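Lactaldehyde dehydrogenase from Escherichia coli catalyses the irreversible NAD-dependent oxidation of L-lactaldehyde to L-lactate in fucose and rhamnose breakdown, and also oxidises glycolaldehyde. Local coordinates of one contact, PDB 2HG2 (chain A, 2.20 Å), residues V225-S230 and V248-G253, beside the matching contact of the related NAD-dependent aldehyde dehydrogenase from Sinorhizobium meliloti, PDB 3U4J (chain B, 2.00 Å), residues V244-S249 and V267-G272. Structure 2 is superposed on structure 1 by the backbone atoms of these residues (RMSD 0.63 Å); each is numbered along its deposited sequence.

Structure 1 (2HG2); sequences VSMTGS and VCLELG.
Met-227 and Leu-250 are paired on parallel strands 225-228 and 248-251, with axes 4.8 Å apart at 7°, in a beta-alpha-beta crossover through helix 231-242. Backbone bonds alternate between them, such as Met-227 N to Cys-249 O at 2.9 Å. On one face Ser-226 OG, hydrogen-bonded to Lys-162, lies 3.8 Å from Cys-249 CB. Met-227 goes to the other face, toward the helix; its CB meets Leu-250 CD2 at 4.1 Å, and a bend at chi2 (-86°) sets SD 3.9 Å from Leu-252 CD2. Thr-228 OG1, hydrogen-bonded to Lys-162, stands 3.7 Å from Glu-251 CB. Glu-251, an inferred active-site residue that binds lactate, has CG anti to its backbone N (chi1 -159°) and bends at chi2, bringing OE2 to accept the N-H of Gly-253 at 3.0 Å. NAD-binding Ser-230 N-caps helix 231-242 through OG, which accepts the N-H of Ala-233.

Structure 2 (3U4J); sequences VAFTGS and VGLELG.
Phe-246 and Leu-269 are paired on parallel strands 244-247 and 267-270, with axes 4.7 Å apart at 8°. The backbone bonds alternate between them, among them Phe-246 N to Gly-268 O at 2.9 Å. On the face of Ala-245, the methyl CB lies 4.4 Å from Gly-268 O, and Gly-268 offers backbone alone. Phe-246 goes to the other face, toward helix 250-261; its CB meets Leu-269 CD2 at 3.9 Å, while CE2 of the ring lies 3.7 Å from Leu-271 CD2. Thr-247 OG1, hydrogen-bonded to Arg-181, stands 3.8 Å from Glu-270 CB. Beyond that CB, Glu-270 turns with CG beside its own backbone N (chi1 -64°) and bends again at chi2, which carries the carboxylate away from strand 244-247, and the side chain packs on Arg-181. Ser-249 N-caps helix 250-261 through OG, which accepts the N-H of Val-252.

How the two compare
At the first exchange, Ser-226(A) against Ala-245(B), the CB atoms coincide within the error and both residues are buried. OG of Ser-226(A) has no counterpart in Ala-245(B), which therefore has no side-chain hydroxyl to offer. Across from it, Cys-249(A) is exchanged for Gly-268(B): CB and SG have no equivalent, and the contact of Cys-249(A) CB with Ser-226(A) OG, 3.8 Å, exists in structure 1 alone. Structure 2 thus lacks the side-chain contact between these two positions, while Ala-245(B) CB touches Gly-268(B) O as Ser-226(A) CB touches Cys-249(A) O.

On the other face Met-227(A) is exchanged for Phe-246(B). The thioether follows one side of the ring: SD of Met-227(A) and CD2 of Phe-246(B) are 0.5 Å apart, and CE of Met-227(A) and CE2 of Phe-246(B) are 1.1 Å apart. CE1 of Phe-246(B) has no counterpart, so the ring adds bulk beyond this shared path. Each side chain touches its register partner, Leu-250(A) or Leu-269(B), and the leucine past the strand end, Leu-252(A) or Leu-271(B).

The models of Val-248(A) and Val-267(B) differ in chi1, -57° against -180°. Thr-228(A) and Thr-247(B) keep their place, and the backbone bonds Met-227(A) N to Cys-249(A) O and Phe-246(B) N to Gly-268(B) O are both 2.9 Å.

The glutamates differ in chi1, -159° against -64°, and the CD atoms of Glu-251(A) and Glu-270(B) stand 4.0 Å apart after superposition. The bond from Gly-253(A) N to Glu-251(A) OE2 is absent in structure 2, where Gly-272(B) N and Glu-270(B) OE1 are 7.9 Å apart. The backbone diverges here: psi of Leu-252(A) and Leu-271(B) is 29° against -169°, their carbonyl O atoms stand 2.8 Å apart, and the CA atoms of Gly-253(A) and Gly-272(B) 1.7 Å apart.

Structure 1 (2HG2)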
loop_
_atom_site.group_PDB
_atom_site.type_symbol
_atom_site.label_atom_id
_atom_site.label_comp_id
_atom_site.label_asym_id
_atom_site.label_seq_id
_atom_site.Cartn_x
_atom_site.Cartn_y
_atom_site.Cartn_z
ATOM N N VAL A 225 -5.486 24.234 -8.098
ATOM C CA VAL A 225 -6.832 24.698 -8.360
ATOM C C VAL A 225 -7.640 23.476 -8.755
ATOM O O VAL A 225 -7.225 22.691 -9.604
ATOM C CB VAL A 225 -6.895 25.747 -9.494
ATOM C CG1 VAL A 225 -6.253 25.203 -10.768
ATOM C CG2 VAL A 225 -8.344 26.123 -9.745
ATOM N N SER A 226 -8.783 23.308 -8.104
ATOM C CA SER A 226 -9.654 22.187 -8.373
ATOM C C SER A 226 -10.947 22.762 -8.912
ATOM O O SER A 226 -11.531 23.667 -8.312
ATOM C CB SER A 226 -9.911 21.405 -7.082
ATOM O OG SER A 226 -10.740 20.279 -7.319
ATOM N N MET A 227 -11.395 22.245 -10.048
ATOM C CA MET A 227 -12.624 22.740 -10.640
ATOM C C MET A 227 -13.443 21.666 -11.340
ATOM O O MET A 227 -12.908 20.737 -11.948
ATOM C CB MET A 227 -12.311 23.881 -11.620
ATOM C CG MET A 227 -13.487 24.308 -12.480
ATOM S SD MET A 227 -13.645 23.300 -13.971
ATOM C CE MET A 227 -14.380 24.444 -15.096
ATOM N N THR A 228 -14.755 21.804 -11.234
ATOM C CA THR A 228 -15.679 20.883 -11.866
ATOM C C THR A 228 -16.591 21.745 -12.727
ATOM O O THR A 228 -17.121 22.750 -12.255
ATOM C CB THR A 228 -16.506 20.126 -10.821
ATOM O OG1 THR A 228 -15.630 19.334 -10.012
ATOM C CG2 THR A 228 -17.516 19.213 -11.498
ATOM N N GLY A 229 -16.747 21.363 -13.991
ATOM C CA GLY A 229 -17.583 22.123 -14.904
ATOM C C GLY A 229 -17.494 21.569 -16.313
ATOM O O GLY A 229 -17.308 20.363 -16.499
ATOM N N SER A 230 -17.616 22.440 -17.311
ATOM C CA SER A 230 -17.558 22.010 -18.707
ATOM C C SER A 230 -16.125 21.948 -19.208
ATOM O O SER A 230 -15.239 22.591 -18.656
ATOM C CB SER A 230 -18.351 22.966 -19.598
ATOM O OG SER A 230 -17.703 24.221 -19.692
ATOM N N VAL A 248 -3.434 21.221 -11.321
ATOM C CA VAL A 248 -4.877 21.259 -11.519
ATOM C C VAL A 248 -5.546 19.918 -11.249
ATOM O O VAL A 248 -4.942 18.850 -11.380
ATOM C CB VAL A 248 -5.280 21.697 -12.951
ATOM C CG1 VAL A 248 -4.688 23.060 -13.269
ATOM C CG2 VAL A 248 -4.845 20.645 -13.967
ATOM N N CYS A 249 -6.809 19.999 -10.860
ATOM C CA CYS A 249 -7.632 18.832 -10.590
ATOM C C CYS A 249 -8.949 19.201 -11.271
ATOM O O CYS A 249 -9.691 20.064 -10.795
ATOM C CB CYS A 249 -7.821 18.655 -9.085
ATOM S SG CYS A 249 -8.707 17.155 -8.625
ATOM N N LEU A 250 -9.223 18.562 -12.398
ATOM C CA LEU A 250 -10.415 18.868 -13.171
ATOM C C LEU A 250 -11.336 17.671 -13.398
ATOM O O LEU A 250 -10.884 16.554 -13.619
ATOM C CB LEU A 250 -9.989 19.452 -14.523
ATOM C CG LEU A 250 -8.934 20.570 -14.463
ATOM C CD1 LEU A 250 -8.425 20.903 -15.864
ATOM C CD2 LEU A 250 -9.537 21.800 -13.796
ATOM N N GLU A 251 -12.635 17.928 -13.324
ATOM C CA GLU A 251 -13.662 16.919 -13.562
ATOM C C GLU A 251 -14.558 17.671 -14.538
ATOM O O GLU A 251 -15.263 18.603 -14.148
ATOM C CB GLU A 251 -14.402 16.606 -12.264
ATOM C CG GLU A 251 -15.120 15.267 -12.267
ATOM C CD GLU A 251 -16.572 15.365 -12.691
ATOM O OE1 GLU A 251 -17.447 14.991 -11.873
ATOM O OE2 GLU A 251 -16.841 15.808 -13.832
ATOM N N LEU A 252 -14.525 17.282 -15.808
ATOM C CA LEU A 252 -15.290 18.011 -16.813
ATOM C C LEU A 252 -16.491 17.309 -17.452
ATOM O O LEU A 252 -16.844 17.590 -18.591
ATOM C CB LEU A 252 -14.322 18.518 -17.899
ATOM C CG LEU A 252 -13.027 19.167 -17.364
ATOM C CD1 LEU A 252 -12.102 19.567 -18.506
ATOM C CD2 LEU A 252 -13.370 20.390 -16.505
ATOM N N GLY A 253 -17.126 16.407 -16.715
ATOM C CA GLY A 253 -18.303 15.727 -17.232
ATOM C C GLY A 253 -18.071 14.740 -18.359
ATOM O O GLY A 253 -16.937 14.319 -18.609
#

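Structure 2 (3U4J)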
loop_
_atom_site.group_PDB
_atom_site.type_symbol
_atom_site.label_atom_id
_atom_site.label_comp_id
_atom_site.label_asym_id
_atom_site.label_seq_id
_atom_site.Cartn_x
_atom_site.Cartn_y
_atom_site.Cartn_z
ATOM N N VAL B 244 -5.640 24.599 -8.307
ATOM C CA VAL B 244 -7.048 24.846 -8.655
ATOM C C VAL B 244 -7.744 23.518 -8.889
ATOM O O VAL B 244 -7.247 22.673 -9.657
ATOM C CB VAL B 244 -7.192 25.665 -9.965
ATOM C CG1 VAL B 244 -8.646 25.978 -10.225
ATOM C CG2 VAL B 244 -6.406 26.976 -9.848
ATOM N N ALA B 245 -8.874 23.337 -8.222
ATOM C CA ALA B 245 -9.696 22.141 -8.371
ATOM C C ALA B 245 -10.990 22.632 -8.993
ATOM O O ALA B 245 -11.786 23.278 -8.315
ATOM C CB ALA B 245 -9.976 21.524 -7.012
ATOM N N PHE B 246 -11.189 22.330 -10.267
ATOM C CA PHE B 246 -12.327 22.837 -11.036
ATOM C C PHE B 246 -13.251 21.695 -11.419
ATOM O O PHE B 246 -12.786 20.607 -11.823
ATOM C CB PHE B 246 -11.827 23.565 -12.321
ATOM C CG PHE B 246 -12.946 23.918 -13.277
ATOM C CD1 PHE B 246 -13.674 25.115 -13.118
ATOM C CD2 PHE B 246 -13.312 23.033 -14.295
ATOM C CE1 PHE B 246 -14.744 25.446 -13.994
ATOM C CE2 PHE B 246 -14.363 23.342 -15.176
ATOM C CZ PHE B 246 -15.084 24.559 -15.019
ATOM N N THR B 247 -14.550 21.939 -11.318
ATOM C CA THR B 247 -15.545 21.019 -11.783
ATOM C C THR B 247 -16.539 21.793 -12.651
ATOM O O THR B 247 -17.113 22.791 -12.209
ATOM C CB THR B 247 -16.272 20.328 -10.584
ATOM O OG1 THR B 247 -15.287 19.707 -9.720
ATOM C CG2 THR B 247 -17.296 19.278 -11.107
ATOM N N GLY B 248 -16.719 21.350 -13.890
ATOM C CA GLY B 248 -17.633 22.039 -14.817
ATOM C C GLY B 248 -17.395 21.573 -16.237
ATOM O O GLY B 248 -16.999 20.429 -16.447
ATOM N N SER B 249 -17.638 22.440 -17.222
ATOM C CA SER B 249 -17.550 22.009 -18.612
ATOM C C SER B 249 -16.097 21.886 -19.051
ATOM O O SER B 249 -15.222 22.625 -18.585
ATOM C CB SER B 249 -18.234 23.008 -19.548
ATOM O OG SER B 249 -17.515 24.210 -19.516
ATOM N N VAL B 267 -3.470 21.278 -10.972
ATOM C CA VAL B 267 -4.872 21.364 -11.361
ATOM C C VAL B 267 -5.545 19.996 -11.187
ATOM O O VAL B 267 -4.996 18.995 -11.606
ATOM C CB VAL B 267 -4.977 21.828 -12.819
ATOM C CG1 VAL B 267 -6.394 21.928 -13.240
ATOM C CG2 VAL B 267 -4.295 23.215 -13.001
ATOM N N GLY B 268 -6.697 19.953 -10.540
ATOM C CA GLY B 268 -7.592 18.790 -10.618
ATOM C C GLY B 268 -8.809 19.221 -11.443
ATOM O O GLY B 268 -9.357 20.278 -11.198
ATOM N N LEU B 269 -9.204 18.422 -12.429
ATOM C CA LEU B 269 -10.351 18.738 -13.279
ATOM C C LEU B 269 -11.362 17.594 -13.281
ATOM O O LEU B 269 -10.996 16.406 -13.376
ATOM C CB LEU B 269 -9.895 19.023 -14.721
ATOM C CG LEU B 269 -8.901 20.181 -14.966
ATOM C CD1 LEU B 269 -8.322 20.163 -16.392
ATOM C CD2 LEU B 269 -9.571 21.520 -14.731
ATOM N N GLU B 270 -12.637 17.942 -13.142
ATOM C CA GLU B 270 -13.725 16.950 -13.211
ATOM C C GLU B 270 -14.719 17.551 -14.162
ATOM O O GLU B 270 -15.351 18.568 -13.849
ATOM C CB GLU B 270 -14.341 16.674 -11.831
ATOM C CG GLU B 270 -13.343 16.030 -10.839
ATOM C CD GLU B 270 -12.950 14.619 -11.250
ATOM O OE1 GLU B 270 -13.824 13.912 -11.797
ATOM O OE2 GLU B 270 -11.773 14.224 -11.052
ATOM N N LEU B 271 -14.792 16.972 -15.359
ATOM C CA LEU B 271 -15.414 17.632 -16.498
ATOM C C LEU B 271 -16.622 16.835 -16.992
ATOM O O LEU B 271 -17.083 15.930 -16.300
ATOM C CB LEU B 271 -14.361 17.903 -17.598
ATOM C CG LEU B 271 -13.067 18.610 -17.107
ATOM C CD1 LEU B 271 -11.959 18.713 -18.184
ATOM C CD2 LEU B 271 -13.385 20.009 -16.493
ATOM N N GLY B 272 -17.148 17.193 -18.165
ATOM C CA GLY B 272 -18.363 16.584 -18.655
ATOM C C GLY B 272 -18.089 15.210 -19.244
ATOM O O GLY B 272 -16.953 14.720 -19.245
#